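Sqt1 (Chaetomium thermophilum, PDB 4ZOY) probably acts as a dedicated WD40-repeat chaperone in ribosome biogenesis, capturing a nascent ribosomal protein during its translation. Local coordinates at residues Glu332-Ala344 and Val379-Trp393. Residues are numbered along the deposited sequence; the frame is centred on the assembly and turned at random.
Sequences ESLAFSPSAPILA and VEFVKSPPNAAMAGW
Ser337 CB lies over one face of the Phe381 ring, 3.7 Å from its centroid and 14° off the normal, a CH-pi contact. Ala335 O lies at the ring edge, near its plane, 3.4 Å from Phe381 CE2. The Trp393 ring has Ala340 CB over one face, 3.6 Å from the six-membered ring's centroid. Ile342 CD1 meets both rings obliquely, 3.8 Å from Phe381 CE1 and 3.9 Å from Trp393 CE3. With an alanine at Phe381, Ser337 CB and Ile342 CD1 would probably lose this aromatic partner, leaving a gap between the blades. Ser337 OG, anti to the backbone N (chi1 171°), donates to an in-plane lone pair of Gly392 O at 2.6 Å. It also accepts from Ala340 N, an ST motif. Gly392 packs so closely against this turn that a CB would clash. Earlier on both strands, Val379 N donates to Ser333 OG (2.9 Å, 164°). The contact joins two neighbouring blades of the WD40 beta-propeller through their innermost strands, 331-336 and 376-381, which run nearly parallel, and the loops that follow them. Leu395 of strand 394-399 also packs on Phe381, while Leu334 and Phe336 touch strands 252-257 and 263-268 of the preceding blade.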
loop_
_atom_site.group_PDB
_atom_site.type_symbol
_atom_site.label_atom_id
_atom_site.label_comp_id
_atom_site.label_asym_id
_atom_site.label_seq_id
_atom_site.Cartn_x
_atom_site.Cartn_y
_atom_site.Cartn_z
ATOM N N GLU A 332 -11.100 -2.591 1.558
ATOM C CA GLU A 332 -9.779 -2.762 2.140
ATOM C C GLU A 332 -8.674 -2.187 1.265
ATOM O O GLU A 332 -7.541 -2.025 1.737
ATOM C CB GLU A 332 -9.508 -4.243 2.406
ATOM C CG GLU A 332 -10.333 -4.815 3.565
ATOM C CD GLU A 332 -9.931 -4.256 4.929
ATOM O OE1 GLU A 332 -8.901 -3.552 5.020
ATOM O OE2 GLU A 332 -10.647 -4.530 5.923
ATOM N N SER A 333 -8.994 -1.864 0.011
ATOM C CA SER A 333 -7.980 -1.350 -0.888
ATOM C C SER A 333 -8.614 -0.448 -1.945
ATOM O O SER A 333 -9.633 -0.800 -2.531
ATOM C CB SER A 333 -7.218 -2.521 -1.536
ATOM O OG SER A 333 -6.212 -2.026 -2.398
ATOM N N LEU A 334 -7.992 0.713 -2.169
ATOM C CA LEU A 334 -8.444 1.730 -3.111
ATOM C C LEU A 334 -7.269 2.154 -3.970
ATOM O O LEU A 334 -6.173 2.364 -3.443
ATOM C CB LEU A 334 -8.979 2.975 -2.387
ATOM C CG LEU A 334 -10.369 2.926 -1.770
ATOM C CD1 LEU A 334 -10.551 4.111 -0.813
ATOM C CD2 LEU A 334 -11.383 2.962 -2.884
ATOM N N ALA A 335 -7.495 2.309 -5.268
ATOM C CA ALA A 335 -6.452 2.841 -6.143
ATOM C C ALA A 335 -7.030 3.643 -7.281
ATOM O O ALA A 335 -7.942 3.195 -7.981
ATOM C CB ALA A 335 -5.596 1.713 -6.685
ATOM N N PHE A 336 -6.512 4.855 -7.455
ATOM C CA PHE A 336 -6.760 5.618 -8.667
ATOM C C PHE A 336 -5.809 5.172 -9.767
ATOM O O PHE A 336 -4.614 4.967 -9.520
ATOM C CB PHE A 336 -6.564 7.120 -8.426
ATOM C CG PHE A 336 -7.664 7.770 -7.629
ATOM C CD1 PHE A 336 -8.776 8.306 -8.265
ATOM C CD2 PHE A 336 -7.570 7.865 -6.254
ATOM C CE1 PHE A 336 -9.786 8.925 -7.530
ATOM C CE2 PHE A 336 -8.573 8.482 -5.512
ATOM C CZ PHE A 336 -9.677 9.017 -6.157
ATOM N N SER A 337 -6.322 5.030 -10.979
ATOM C CA SER A 337 -5.449 4.796 -12.114
ATOM C C SER A 337 -4.540 5.996 -12.313
ATOM O O SER A 337 -4.993 7.136 -12.211
ATOM C CB SER A 337 -6.260 4.540 -13.377
ATOM O OG SER A 337 -5.417 4.515 -14.521
ATOM N N PRO A 338 -3.263 5.748 -12.621
ATOM C CA PRO A 338 -2.337 6.859 -12.835
ATOM C C PRO A 338 -2.650 7.650 -14.102
ATOM O O PRO A 338 -2.227 8.805 -14.176
ATOM C CB PRO A 338 -0.973 6.162 -12.949
ATOM C CG PRO A 338 -1.289 4.786 -13.425
ATOM C CD PRO A 338 -2.605 4.439 -12.764
ATOM N N SER A 339 -3.366 7.072 -15.065
ATOM C CA SER A 339 -3.610 7.800 -16.314
ATOM C C SER A 339 -4.964 7.568 -16.988
ATOM O O SER A 339 -5.249 8.178 -18.016
ATOM C CB SER A 339 -2.506 7.472 -17.315
ATOM O OG SER A 339 -2.499 6.092 -17.607
ATOM N N ALA A 340 -5.800 6.701 -16.434
ATOM C CA ALA A 340 -7.166 6.560 -16.922
ATOM C C ALA A 340 -8.089 7.132 -15.854
ATOM O O ALA A 340 -7.736 7.144 -14.677
ATOM C CB ALA A 340 -7.498 5.100 -17.213
ATOM N N PRO A 341 -9.269 7.628 -16.259
ATOM C CA PRO A 341 -10.143 8.298 -15.291
ATOM C C PRO A 341 -10.995 7.301 -14.523
ATOM O O PRO A 341 -12.225 7.294 -14.631
ATOM C CB PRO A 341 -10.996 9.205 -16.173
ATOM C CG PRO A 341 -11.098 8.464 -17.460
ATOM C CD PRO A 341 -9.758 7.780 -17.642
ATOM N N ILE A 342 -10.326 6.435 -13.772
ATOM C CA ILE A 342 -11.039 5.415 -13.013
ATOM C C ILE A 342 -10.458 5.221 -11.623
ATOM O O ILE A 342 -9.276 5.493 -11.366
ATOM C CB ILE A 342 -11.053 4.037 -13.737
ATOM C CG1 ILE A 342 -9.625 3.536 -13.988
ATOM C CG2 ILE A 342 -11.855 4.104 -15.056
ATOM C CD1 ILE A 342 -9.575 2.161 -14.652
ATOM N N LEU A 343 -11.319 4.742 -10.726
ATOM C CA LEU A 343 -10.971 4.381 -9.364
ATOM C C LEU A 343 -11.396 2.941 -9.143
ATOM O O LEU A 343 -12.534 2.584 -9.464
ATOM C CB LEU A 343 -11.685 5.297 -8.365
ATOM C CG LEU A 343 -11.644 4.900 -6.886
ATOM C CD1 LEU A 343 -10.243 5.092 -6.290
ATOM C CD2 LEU A 343 -12.705 5.667 -6.081
ATOM N N ALA A 344 -10.490 2.115 -8.615
ATOM C CA ALA A 344 -10.786 0.716 -8.287
ATOM C C ALA A 344 -10.841 0.502 -6.785
ATOM O O ALA A 344 -10.027 1.046 -6.034
ATOM C CB ALA A 344 -9.735 -0.208 -8.904
ATOM N N VAL A 379 -5.400 -4.001 -4.388
ATOM C CA VAL A 379 -5.464 -3.729 -5.818
ATOM C C VAL A 379 -4.446 -2.646 -6.133
ATOM O O VAL A 379 -4.220 -1.720 -5.332
ATOM C CB VAL A 379 -6.870 -3.290 -6.287
ATOM C CG1 VAL A 379 -7.903 -4.355 -5.973
ATOM C CG2 VAL A 379 -7.292 -1.929 -5.670
ATOM N N GLU A 380 -3.814 -2.760 -7.296
ATOM C CA GLU A 380 -2.767 -1.800 -7.675
ATOM C C GLU A 380 -2.601 -1.768 -9.182
ATOM O O GLU A 380 -2.448 -2.822 -9.814
ATOM C CB GLU A 380 -1.437 -2.149 -7.004
ATOM C CG GLU A 380 -0.334 -1.124 -7.278
ATOM C CD GLU A 380 1.001 -1.575 -6.731
ATOM O OE1 GLU A 380 1.261 -1.383 -5.517
ATOM O OE2 GLU A 380 1.792 -2.130 -7.511
ATOM N N PHE A 381 -2.639 -0.568 -9.765
ATOM C CA PHE A 381 -2.467 -0.438 -11.208
ATOM C C PHE A 381 -1.030 -0.646 -11.621
ATOM O O PHE A 381 -0.099 -0.221 -10.930
ATOM C CB PHE A 381 -2.934 0.940 -11.687
ATOM C CG PHE A 381 -4.418 1.082 -11.729
ATOM C CD1 PHE A 381 -5.127 0.740 -12.867
ATOM C CD2 PHE A 381 -5.114 1.554 -10.623
ATOM C CE1 PHE A 381 -6.517 0.863 -12.912
ATOM C CE2 PHE A 381 -6.497 1.678 -10.659
ATOM C CZ PHE A 381 -7.200 1.333 -11.799
ATOM N N VAL A 382 -0.858 -1.304 -12.762
ATOM C CA VAL A 382 0.451 -1.398 -13.400
ATOM C C VAL A 382 0.834 -0.015 -13.935
ATOM O O VAL A 382 0.084 0.591 -14.702
ATOM C CB VAL A 382 0.453 -2.426 -14.547
ATOM C CG1 VAL A 382 1.837 -2.499 -15.188
ATOM C CG2 VAL A 382 0.017 -3.792 -14.036
ATOM N N LYS A 383 2.004 0.461 -13.533
ATOM C CA LYS A 383 2.415 1.829 -13.869
ATOM C C LYS A 383 2.799 1.987 -15.331
ATOM O O LYS A 383 2.407 2.959 -15.985
ATOM C CB LYS A 383 3.572 2.257 -12.968
ATOM C CG LYS A 383 3.152 2.373 -11.507
ATOM C CD LYS A 383 4.090 3.254 -10.694
ATOM C CE LYS A 383 5.195 2.448 -10.049
ATOM N NZ LYS A 383 6.013 3.300 -9.131
ATOM N N SER A 384 3.559 1.032 -15.845
ATOM C CA SER A 384 4.063 1.126 -17.208
ATOM C C SER A 384 3.971 -0.217 -17.903
ATOM O O SER A 384 4.986 -0.886 -18.073
ATOM C CB SER A 384 5.507 1.612 -17.209
ATOM O OG SER A 384 5.625 2.870 -16.570
ATOM N N PRO A 385 2.759 -0.626 -18.289
ATOM C CA PRO A 385 2.632 -1.946 -18.920
ATOM C C PRO A 385 3.424 -2.030 -20.217
ATOM O O PRO A 385 3.601 -1.011 -20.898
ATOM C CB PRO A 385 1.130 -2.078 -19.183
ATOM C CG PRO A 385 0.598 -0.708 -19.117
ATOM C CD PRO A 385 1.472 0.081 -18.209
ATOM N N PRO A 386 3.926 -3.227 -20.544
ATOM C CA PRO A 386 4.684 -3.432 -21.786
ATOM C C PRO A 386 3.917 -2.943 -22.998
ATOM O O PRO A 386 4.521 -2.348 -23.890
ATOM C CB PRO A 386 4.887 -4.944 -21.822
ATOM C CG PRO A 386 4.975 -5.317 -20.349
ATOM C CD PRO A 386 3.972 -4.411 -19.662
ATOM N N ASN A 387 2.610 -3.157 -23.025
ATOM C CA ASN A 387 1.797 -2.589 -24.086
ATOM C C ASN A 387 1.374 -1.191 -23.664
ATOM O O ASN A 387 0.471 -1.021 -22.841
ATOM C CB ASN A 387 0.609 -3.492 -24.383
ATOM C CG ASN A 387 1.032 -4.821 -25.021
ATOM O OD1 ASN A 387 2.029 -4.893 -25.754
ATOM N ND2 ASN A 387 0.283 -5.882 -24.729
ATOM N N ALA A 388 2.064 -0.194 -24.212
ATOM C CA ALA A 388 1.929 1.180 -23.745
ATOM C C ALA A 388 0.503 1.685 -23.903
ATOM O O ALA A 388 0.054 2.545 -23.144
ATOM C CB ALA A 388 2.904 2.080 -24.482
ATOM N N ALA A 389 -0.211 1.134 -24.874
ATOM C CA ALA A 389 -1.594 1.530 -25.132
ATOM C C ALA A 389 -2.537 1.171 -23.980
ATOM O O ALA A 389 -3.631 1.724 -23.871
ATOM C CB ALA A 389 -2.081 0.896 -26.430
ATOM N N MET A 390 -2.106 0.253 -23.118
ATOM C CA MET A 390 -2.916 -0.214 -22.001
ATOM C C MET A 390 -2.605 0.524 -20.706
ATOM O O MET A 390 -3.073 0.147 -19.626
ATOM C CB MET A 390 -2.714 -1.712 -21.812
ATOM C CG MET A 390 -3.325 -2.504 -22.937
ATOM S SD MET A 390 -5.121 -2.321 -22.868
ATOM C CE MET A 390 -5.433 -3.384 -21.472
ATOM N N ALA A 391 -1.799 1.575 -20.825
ATOM C CA ALA A 391 -1.458 2.421 -19.694
ATOM C C ALA A 391 -2.707 2.892 -18.960
ATOM O O ALA A 391 -3.632 3.440 -19.562
ATOM C CB ALA A 391 -0.645 3.618 -20.163
ATOM N N GLY A 392 -2.716 2.657 -17.655
ATOM C CA GLY A 392 -3.813 3.078 -16.797
ATOM C C GLY A 392 -4.979 2.106 -16.701
ATOM O O GLY A 392 -5.863 2.299 -15.878
ATOM N N TRP A 393 -4.982 1.058 -17.513
ATOM C CA TRP A 393 -6.162 0.180 -17.599
ATOM C C TRP A 393 -5.955 -1.210 -17.013
ATOM O O TRP A 393 -6.897 -1.994 -16.952
ATOM C CB TRP A 393 -6.610 0.045 -19.063
ATOM C CG TRP A 393 -7.092 1.329 -19.609
ATOM C CD1 TRP A 393 -6.424 2.148 -20.468
ATOM C CD2 TRP A 393 -8.340 1.970 -19.323
ATOM N NE1 TRP A 393 -7.187 3.259 -20.750
ATOM C CE2 TRP A 393 -8.366 3.175 -20.059
ATOM C CE3 TRP A 393 -9.440 1.644 -18.527
ATOM C CZ2 TRP A 393 -9.448 4.055 -20.017
ATOM C CZ3 TRP A 393 -10.512 2.516 -18.485
ATOM C CH2 TRP A 393 -10.507 3.711 -19.227
HETATM O O HOH W 1 0.058 5.212 -16.903
HETATM O O HOH W 2 -4.344 5.915 -19.657
#